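Long-range contact in ribose-5-phosphate isomerase RpiB (Thermotoga maritima, PDB 1O1X), which probably interconverts ribose 5-phosphate and ribulose 5-phosphate as an aldose-ketose isomerase: residues Arg91-Ala96 and Ala113-Leu118. Sequence-based numbering, arbitrary orientation.
Sequences RGIRAA and ANILVL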
loop_
_atom_site.group_PDB
_atom_site.type_symbol
_atom_site.label_atom_id
_atom_site.label_comp_id
_atom_site.label_asym_id
_atom_site.label_seq_id
_atom_site.Cartn_x
_atom_site.Cartn_y
_atom_site.Cartn_z
ATOM N N ARG A 91 26.902 4.931 9.148
ATOM C CA ARG A 91 26.948 3.843 10.117
ATOM C C ARG A 91 26.253 4.268 11.427
ATOM O O ARG A 91 26.347 5.419 11.883
ATOM C CB ARG A 91 28.402 3.381 10.361
ATOM C CG ARG A 91 29.015 2.604 9.139
ATOM C CD ARG A 91 30.509 2.251 9.313
ATOM N NE ARG A 91 30.747 1.238 10.344
ATOM C CZ ARG A 91 31.087 1.499 11.618
ATOM N NH1 ARG A 91 31.234 2.750 12.061
ATOM N NH2 ARG A 91 31.267 0.498 12.465
ATOM N N GLY A 92 25.483 3.355 11.984
ATOM C CA GLY A 92 24.705 3.634 13.169
ATOM C C GLY A 92 23.301 4.097 12.899
ATOM O O GLY A 92 22.529 4.214 13.844
ATOM N N ILE A 93 22.978 4.431 11.648
ATOM C CA ILE A 93 21.649 4.893 11.289
ATOM C C ILE A 93 20.895 3.773 10.635
ATOM O O ILE A 93 21.405 3.110 9.732
ATOM C CB ILE A 93 21.725 6.121 10.315
ATOM C CG1 ILE A 93 22.450 7.289 10.989
ATOM C CG2 ILE A 93 20.322 6.492 9.774
ATOM C CD1 ILE A 93 21.746 7.882 12.240
ATOM N N ARG A 94 19.675 3.538 11.109
ATOM C CA ARG A 94 18.775 2.550 10.505
ATOM C C ARG A 94 17.454 3.276 10.231
ATOM O O ARG A 94 16.601 3.419 11.091
ATOM C CB ARG A 94 18.663 1.348 11.422
ATOM C CG ARG A 94 19.974 0.540 11.535
ATOM C CD ARG A 94 19.908 -0.669 12.467
ATOM N NE ARG A 94 19.575 -0.207 13.795
ATOM C CZ ARG A 94 20.413 0.350 14.658
ATOM N NH1 ARG A 94 21.695 0.458 14.409
ATOM N NH2 ARG A 94 19.927 0.840 15.785
ATOM N N ALA A 95 17.358 3.817 9.010
ATOM C CA ALA A 95 16.239 4.604 8.566
ATOM C C ALA A 95 15.284 3.745 7.754
ATOM O O ALA A 95 15.666 3.164 6.703
ATOM C CB ALA A 95 16.734 5.793 7.744
ATOM N N ALA A 96 14.029 3.678 8.210
ATOM C CA ALA A 96 13.044 2.744 7.667
ATOM C C ALA A 96 11.874 3.482 7.011
ATOM O O ALA A 96 11.097 4.160 7.682
ATOM C CB ALA A 96 12.504 1.830 8.773
ATOM N N ALA A 113 15.108 0.238 14.263
ATOM C CA ALA A 113 15.222 1.438 13.470
ATOM C C ALA A 113 15.240 2.665 14.362
ATOM O O ALA A 113 14.495 2.757 15.353
ATOM C CB ALA A 113 14.114 1.497 12.487
ATOM N N ASN A 114 16.085 3.630 14.006
ATOM C CA ASN A 114 16.164 4.867 14.779
ATOM C C ASN A 114 15.701 6.097 14.002
ATOM O O ASN A 114 15.548 7.156 14.564
ATOM C CB ASN A 114 17.542 5.029 15.436
ATOM C CG ASN A 114 18.709 4.921 14.463
ATOM O OD1 ASN A 114 18.547 5.066 13.261
ATOM N ND2 ASN A 114 19.909 4.743 15.013
ATOM N N ILE A 115 15.405 5.912 12.725
ATOM C CA ILE A 115 14.769 6.935 11.905
ATOM C C ILE A 115 13.620 6.340 11.129
ATOM O O ILE A 115 13.758 5.309 10.477
ATOM C CB ILE A 115 15.763 7.651 10.919
ATOM C CG1 ILE A 115 16.872 8.383 11.679
ATOM C CG2 ILE A 115 15.013 8.620 10.030
ATOM C CD1 ILE A 115 17.791 9.200 10.803
ATOM N N LEU A 116 12.479 7.001 11.234
ATOM C CA LEU A 116 11.282 6.683 10.476
ATOM C C LEU A 116 11.253 7.584 9.236
ATOM O O LEU A 116 11.364 8.786 9.343
ATOM C CB LEU A 116 10.026 6.911 11.316
ATOM C CG LEU A 116 8.674 6.931 10.584
ATOM C CD1 LEU A 116 8.439 5.568 9.993
ATOM C CD2 LEU A 116 7.560 7.323 11.519
ATOM N N VAL A 117 11.080 6.988 8.074
ATOM C CA VAL A 117 10.956 7.756 6.863
ATOM C C VAL A 117 9.528 7.608 6.336
ATOM O O VAL A 117 9.010 6.480 6.189
ATOM C CB VAL A 117 11.998 7.290 5.778
ATOM C CG1 VAL A 117 11.808 8.063 4.478
ATOM C CG2 VAL A 117 13.429 7.394 6.299
ATOM N N LEU A 118 8.935 8.737 5.994
ATOM C CA LEU A 118 7.584 8.801 5.500
ATOM C C LEU A 118 7.512 9.479 4.139
ATOM O O LEU A 118 8.201 10.446 3.886
ATOM C CB LEU A 118 6.697 9.602 6.460
ATOM C CG LEU A 118 6.568 9.091 7.877
ATOM C CD1 LEU A 118 5.912 10.138 8.769
ATOM C CD2 LEU A 118 5.780 7.805 7.888
#
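Ala-95 pairs with Ile-115, and Ala-96 with Leu-116, in parallel register on the neighbouring strands 95-97 and 115-117. Ile-115 O accepts from Ala-96 N (2.8 Å), and Ala-96 O from Val-117 N (2.9 Å). Just ahead of strand 95-97, Arg-94 O takes two N-H groups, from Asn-114 N (3.0 Å) and Ile-115 N (3.2 Å), the second well above its carbonyl plane.

Asn-114 carries the pairing on into the loop, showing how one amide can stand in for a strand's backbone. With CG between backbone N and carbonyl carbon (chi1 54°), OD1 receives Arg-94 N in an almost straight bond (2.9 Å, 172°), while ND2 donates to Gly-92 O (2.9 Å), which lies nearly in the amide plane. Two bonds thus fix the amide's rotation. ND2 also lies over one guanidinium face of Arg-94, whose NH2 bonds Asn-112 O. On one sheet face Ala-95 CB packs against Ile-115 CB (3.8 Å); Ala-95 CB also touches Val-117 CG2.

Val-117 lies beside Gly-80 of the predicted ribulose 5-phosphate site, and Leu-81 of the second subunit packs on Ala-96. Helix 101-109 links the strands in a beta-alpha-beta crossover; Leu-116 packs on helix 125-137, Ile-93 on helix 54-66. Strand 115-117 lies between 95-97 and 72-75.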